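Local coordinates for beta-glucuronidase (Dictyoglomus thermophilum, PDB 6XXW), which probably hydrolyses beta-D-glucuronides to release glucuronic acid, as a glycoside hydrolase of family 2, at residues I91-G96 with S102-N107; N109-H114 with F121-S126. One frame throughout, in Å; residues are numbered along the deposited sequence.

Interaction 1 of 2, residues I91-G96 with S102-N107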
loop_
_atom_site.group_PDB
_atom_site.type_symbol
_atom_site.label_atom_id
_atom_site.label_comp_id
_atom_site.label_asym_id
_atom_site.label_seq_id
_atom_site.Cartn_x
_atom_site.Cartn_y
_atom_site.Cartn_z
ATOM N N ILE A 91 37.833 -35.573 -9.791
ATOM C CA ILE A 91 37.127 -34.355 -10.157
ATOM C C ILE A 91 35.646 -34.614 -9.956
ATOM O O ILE A 91 35.072 -35.488 -10.618
ATOM C CB ILE A 91 37.423 -33.940 -11.601
ATOM C CG1 ILE A 91 38.936 -33.819 -11.817
ATOM C CG2 ILE A 91 36.688 -32.635 -11.941
ATOM C CD1 ILE A 91 39.295 -33.463 -13.248
ATOM N N PHE A 92 35.034 -33.881 -9.034
ATOM C CA PHE A 92 33.633 -34.088 -8.702
ATOM C C PHE A 92 32.815 -32.902 -9.185
ATOM O O PHE A 92 33.215 -31.745 -9.021
ATOM C CB PHE A 92 33.432 -34.278 -7.198
ATOM C CG PHE A 92 34.020 -35.560 -6.659
ATOM C CD1 PHE A 92 33.292 -36.741 -6.695
ATOM C CD2 PHE A 92 35.293 -35.575 -6.116
ATOM C CE1 PHE A 92 33.829 -37.924 -6.201
ATOM C CE2 PHE A 92 35.844 -36.750 -5.620
ATOM C CZ PHE A 92 35.106 -37.927 -5.658
ATOM N N LEU A 93 31.671 -33.198 -9.778
ATOM C CA LEU A 93 30.716 -32.186 -10.199
ATOM C C LEU A 93 29.506 -32.301 -9.294
ATOM O O LEU A 93 28.863 -33.348 -9.269
ATOM C CB LEU A 93 30.328 -32.395 -11.658
ATOM C CG LEU A 93 29.167 -31.583 -12.220
ATOM C CD1 LEU A 93 29.478 -30.115 -12.135
ATOM C CD2 LEU A 93 28.980 -31.987 -13.650
ATOM N N ARG A 94 29.207 -31.235 -8.557
ATOM C CA ARG A 94 28.153 -31.237 -7.549
ATOM C C ARG A 94 27.068 -30.235 -7.926
ATOM O O ARG A 94 27.367 -29.094 -8.301
ATOM C CB ARG A 94 28.743 -30.909 -6.172
ATOM C CG ARG A 94 27.751 -30.433 -5.127
ATOM C CD ARG A 94 27.117 -31.610 -4.404
ATOM N NE ARG A 94 28.102 -32.409 -3.680
ATOM C CZ ARG A 94 28.307 -32.342 -2.367
ATOM N NH1 ARG A 94 27.595 -31.498 -1.619
ATOM N NH2 ARG A 94 29.232 -33.114 -1.805
ATOM N N VAL A 95 25.812 -30.664 -7.836
ATOM C CA VAL A 95 24.657 -29.787 -8.032
ATOM C C VAL A 95 23.956 -29.683 -6.685
ATOM O O VAL A 95 23.533 -30.699 -6.122
ATOM C CB VAL A 95 23.702 -30.314 -9.116
ATOM C CG1 VAL A 95 22.494 -29.374 -9.269
ATOM C CG2 VAL A 95 24.421 -30.477 -10.436
ATOM N N GLY A 96 23.863 -28.464 -6.154
ATOM C CA GLY A 96 23.320 -28.298 -4.820
ATOM C C GLY A 96 21.859 -28.700 -4.727
ATOM O O GLY A 96 21.439 -29.308 -3.738
ATOM N N SER A 102 16.483 -34.441 -12.468
ATOM C CA SER A 102 17.613 -33.808 -13.139
ATOM C C SER A 102 18.534 -34.850 -13.766
ATOM O O SER A 102 18.666 -35.971 -13.269
ATOM C CB SER A 102 18.411 -32.931 -12.167
ATOM O OG SER A 102 19.409 -32.182 -12.863
ATOM N N GLU A 103 19.171 -34.458 -14.869
ATOM C CA GLU A 103 20.213 -35.230 -15.537
ATOM C C GLU A 103 21.375 -34.301 -15.867
ATOM O O GLU A 103 21.157 -33.192 -16.360
ATOM C CB GLU A 103 19.685 -35.882 -16.817
ATOM C CG GLU A 103 18.651 -36.989 -16.573
ATOM C CD GLU A 103 17.858 -37.338 -17.830
ATOM O OE1 GLU A 103 16.966 -38.203 -17.745
ATOM O OE2 GLU A 103 18.122 -36.749 -18.903
ATOM N N VAL A 104 22.605 -34.754 -15.612
ATOM C CA VAL A 104 23.804 -33.932 -15.778
ATOM C C VAL A 104 24.685 -34.541 -16.863
ATOM O O VAL A 104 25.062 -35.718 -16.778
ATOM C CB VAL A 104 24.595 -33.796 -14.468
ATOM C CG1 VAL A 104 25.816 -32.916 -14.692
ATOM C CG2 VAL A 104 23.732 -33.213 -13.377
ATOM N N TYR A 105 25.026 -33.735 -17.868
ATOM C CA TYR A 105 25.859 -34.179 -18.980
ATOM C C TYR A 105 27.155 -33.389 -19.012
ATOM O O TYR A 105 27.134 -32.155 -18.981
ATOM C CB TYR A 105 25.147 -34.014 -20.321
ATOM C CG TYR A 105 23.859 -34.784 -20.434
ATOM C CD1 TYR A 105 22.689 -34.310 -19.844
ATOM C CD2 TYR A 105 23.800 -35.977 -21.154
ATOM C CE1 TYR A 105 21.495 -35.016 -19.952
ATOM C CE2 TYR A 105 22.616 -36.686 -21.261
ATOM C CZ TYR A 105 21.469 -36.200 -20.665
ATOM O OH TYR A 105 20.287 -36.890 -20.766
ATOM N N VAL A 106 28.274 -34.096 -19.125
ATOM C CA VAL A 106 29.588 -33.481 -19.302
ATOM C C VAL A 106 30.062 -33.851 -20.700
ATOM O O VAL A 106 30.293 -35.033 -20.990
ATOM C CB VAL A 106 30.580 -33.945 -18.228
ATOM C CG1 VAL A 106 31.977 -33.433 -18.535
ATOM C CG2 VAL A 106 30.111 -33.477 -16.838
ATOM N N ASN A 107 30.191 -32.845 -21.572
ATOM C CA ASN A 107 30.542 -33.060 -22.985
ATOM C C ASN A 107 29.639 -34.110 -23.632
ATOM O O ASN A 107 30.093 -34.975 -24.387
ATOM C CB ASN A 107 32.017 -33.434 -23.127
ATOM C CG ASN A 107 32.929 -32.337 -22.625
ATOM O OD1 ASN A 107 32.721 -31.173 -22.939
ATOM N ND2 ASN A 107 33.915 -32.696 -21.817
#
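Val95 and Val104 come nearest in the backbone, with their CA atoms 8.8 Å apart. Strands 91-95 and 102-106 run roughly antiparallel, at 148°, and their axes approach to 9.9 Å. That is the spacing of two stacked sheets, not of paired neighbours. The contact lies between the layers of the beta-sandwich that family 2 glycosidases use as their sugar binding domain. Strand 91-95 bonds through its backbone to strands 121-124 and 185-191. Strand 102-106 belongs to the facing layer, beside strands 109-115 and 134-142.

Leu93 is the centre of the apolar contact. Its CG lies anti to the backbone N (chi1 170°), and methyl CD2 reaches the other layer. There CD2 meets two valines. The Leu93 side chain crosses that of Val104 at an angle, with Leu93 CD2 3.5 Å from Val104 CG1, which is tight for two carbons. Leu93 and Val106 meet tip to tip, Leu93 CD2 to Val106 CG2 3.7 Å. The second methyl of Val104, CG2, lies 4.1 Å from Val95 CG2, the two side chains sliding past each other in opposite directions. Ile137 and Ile139 of strand 134-142 add to this buried layer.

Tyr105 points the other way, away from strand 91-95. Tyr105 OH donates to Glu103 OE2 at 2.9 Å, arriving 43° out of the carboxylate plane.

Interaction 2 of 2, residues N109-H114 with F121-S126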
loop_
_atom_site.group_PDB
_atom_site.type_symbol
_atom_site.label_atom_id
_atom_site.label_comp_id
_atom_site.label_asym_id
_atom_site.label_seq_id
_atom_site.Cartn_x
_atom_site.Cartn_y
_atom_site.Cartn_z
ATOM N N ASN A 109 28.081 -36.546 -22.163
ATOM C CA ASN A 109 28.052 -37.795 -21.415
ATOM C C ASN A 109 27.215 -37.645 -20.150
ATOM O O ASN A 109 27.488 -36.765 -19.332
ATOM C CB ASN A 109 29.466 -38.207 -21.034
ATOM C CG ASN A 109 30.339 -38.464 -22.236
ATOM O OD1 ASN A 109 30.301 -39.550 -22.803
ATOM N ND2 ASN A 109 31.128 -37.457 -22.641
ATOM N N LEU A 110 26.237 -38.536 -19.966
ATOM C CA LEU A 110 25.435 -38.543 -18.742
ATOM C C LEU A 110 26.285 -39.022 -17.569
ATOM O O LEU A 110 26.715 -40.179 -17.539
ATOM C CB LEU A 110 24.217 -39.440 -18.923
ATOM C CG LEU A 110 23.458 -39.665 -17.618
ATOM C CD1 LEU A 110 22.637 -38.415 -17.285
ATOM C CD2 LEU A 110 22.588 -40.915 -17.710
ATOM N N VAL A 111 26.531 -38.147 -16.596
ATOM C CA VAL A 111 27.349 -38.514 -15.446
ATOM C C VAL A 111 26.523 -38.842 -14.204
ATOM O O VAL A 111 27.013 -39.569 -13.326
ATOM C CB VAL A 111 28.391 -37.419 -15.123
ATOM C CG1 VAL A 111 29.315 -37.199 -16.317
ATOM C CG2 VAL A 111 27.722 -36.103 -14.704
ATOM N N THR A 112 25.291 -38.347 -14.107
ATOM C CA THR A 112 24.412 -38.752 -13.019
ATOM C C THR A 112 23.001 -38.253 -13.296
ATOM O O THR A 112 22.774 -37.366 -14.127
ATOM C CB THR A 112 24.888 -38.235 -11.652
ATOM O OG1 THR A 112 24.111 -38.851 -10.619
ATOM C CG2 THR A 112 24.734 -36.741 -11.558
ATOM N N LYS A 113 22.061 -38.868 -12.590
ATOM C CA LYS A 113 20.654 -38.519 -12.601
ATOM C C LYS A 113 20.221 -38.380 -11.153
ATOM O O LYS A 113 20.824 -38.978 -10.255
ATOM C CB LYS A 113 19.814 -39.595 -13.303
ATOM N N HIS A 114 19.185 -37.582 -10.916
ATOM C CA HIS A 114 18.759 -37.404 -9.542
ATOM C C HIS A 114 17.273 -37.102 -9.476
ATOM O O HIS A 114 16.713 -36.417 -10.340
ATOM C CB HIS A 114 19.538 -36.290 -8.852
ATOM C CG HIS A 114 19.257 -36.188 -7.390
ATOM N ND1 HIS A 114 18.401 -35.241 -6.864
ATOM C CD2 HIS A 114 19.705 -36.919 -6.343
ATOM C CE1 HIS A 114 18.354 -35.383 -5.551
ATOM N NE2 HIS A 114 19.128 -36.399 -5.210
ATOM N N PHE A 121 23.468 -33.615 -5.433
ATOM C CA PHE A 121 23.915 -34.828 -6.099
ATOM C C PHE A 121 25.194 -34.516 -6.841
ATOM O O PHE A 121 25.456 -33.365 -7.199
ATOM C CB PHE A 121 22.850 -35.403 -7.049
ATOM C CG PHE A 121 22.229 -34.384 -7.978
ATOM C CD1 PHE A 121 21.261 -33.495 -7.524
ATOM C CD2 PHE A 121 22.580 -34.346 -9.314
ATOM C CE1 PHE A 121 20.680 -32.571 -8.381
ATOM C CE2 PHE A 121 22.006 -33.429 -10.173
ATOM C CZ PHE A 121 21.049 -32.545 -9.710
ATOM N N GLU A 122 25.994 -35.555 -7.069
ATOM C CA GLU A 122 27.314 -35.343 -7.637
ATOM C C GLU A 122 27.777 -36.589 -8.365
ATOM O O GLU A 122 27.226 -37.677 -8.197
ATOM C CB GLU A 122 28.330 -34.952 -6.556
ATOM C CG GLU A 122 28.570 -36.018 -5.514
ATOM C CD GLU A 122 29.726 -35.672 -4.590
ATOM O OE1 GLU A 122 30.039 -34.466 -4.436
ATOM O OE2 GLU A 122 30.325 -36.607 -4.019
ATOM N N ALA A 123 28.803 -36.413 -9.189
ATOM C CA ALA A 123 29.418 -37.541 -9.869
ATOM C C ALA A 123 30.890 -37.230 -10.069
ATOM O O ALA A 123 31.287 -36.063 -10.110
ATOM C CB ALA A 123 28.743 -37.816 -11.215
ATOM N N GLU A 124 31.700 -38.277 -10.189
ATOM C CA GLU A 124 33.101 -38.101 -10.547
ATOM C C GLU A 124 33.189 -38.079 -12.065
ATOM O O GLU A 124 32.609 -38.943 -12.729
ATOM C CB GLU A 124 33.966 -39.215 -9.952
ATOM C CG GLU A 124 35.377 -38.764 -9.651
ATOM C CD GLU A 124 36.269 -38.805 -10.879
ATOM O OE1 GLU A 124 36.011 -39.633 -11.778
ATOM O OE2 GLU A 124 37.233 -38.019 -10.942
ATOM N N ILE A 125 33.871 -37.073 -12.618
ATOM C CA ILE A 125 33.753 -36.804 -14.052
ATOM C C ILE A 125 35.098 -36.785 -14.770
ATOM O O ILE A 125 35.159 -36.447 -15.955
ATOM C CB ILE A 125 33.002 -35.480 -14.313
ATOM C CG1 ILE A 125 33.824 -34.279 -13.813
ATOM C CG2 ILE A 125 31.607 -35.503 -13.667
ATOM C CD1 ILE A 125 33.377 -32.905 -14.404
ATOM N N SER A 126 36.180 -37.172 -14.091
ATOM C CA SER A 126 37.493 -37.093 -14.732
ATOM C C SER A 126 37.544 -37.911 -16.022
ATOM O O SER A 126 38.299 -37.572 -16.941
ATOM C CB SER A 126 38.581 -37.552 -13.759
ATOM O OG SER A 126 38.386 -38.900 -13.407
#
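Phe121 and His114 stack face to face but slid apart, with planes only 7° apart and centroids 4.5 Å apart. The rings barely overlap. Phe121 CG sits between the backbone N and the carbonyl carbon (chi1 48°), which carries the ring over to His114 and Thr112. From its CB outward, Phe121 stays against His114. Phe121 CB faces His114 CD2 at 3.6 Å. Phe121 CG is 3.4 Å from His114 CB. Phe121 CD1 lies over a face of the His114 imidazole, near its rim, 3.4 Å from His114 ND1. Phe121 CD2 has Thr112 CG2 at 3.9 Å, in the ring plane at the edge. Phe121 CE1, CE2 and CZ all remain near His114 CB, which makes a CH-pi contact over the face.

The pair joins the two sheets of the sandwich: strand 109-115 bonds to 101-106, and strand 121-124 to 90-99. With an alanine in place of Phe121, the His114 ring would probably be left without its stacking partner and a gap would open beside Thr112. The strand axes approach to 6.3 Å, consistent with the small Ala123, whose CB sits 3.2 Å from Val111 O. The side chains of Val111 and Ile125 pass at a slant, Val111 CG1 3.9 Å from Ile125 CG2. His114 NE2 hydrogen-bonds to Glu397, on helix 385-402.

In the fold
Interactions 1 and 2 bridge the same two sheets, with centres about 5 Å apart. Each takes one strand from each sheet. Strands 90-99 and 121-124 are neighbours in one layer, joined by backbone bonds, among them Val95 N to Phe121 O at 2.8 Å. The side chain of Glu124 adds another link: Glu124 OE2 lies 2.8 Å from Ile91 N. Strands 101-106 and 109-115 follow each other in the chain and pair in the other layer. Phe121 of interaction 2 also packs on interaction 1: Phe121 CZ lies 3.6 Å from Ser102 OG, and its side chain touches Val95 and Val104. The TIM barrel domain, where family 2 enzymes carry out catalysis, is met by interaction 2 at a helix; neither contact is known to lie in the active site.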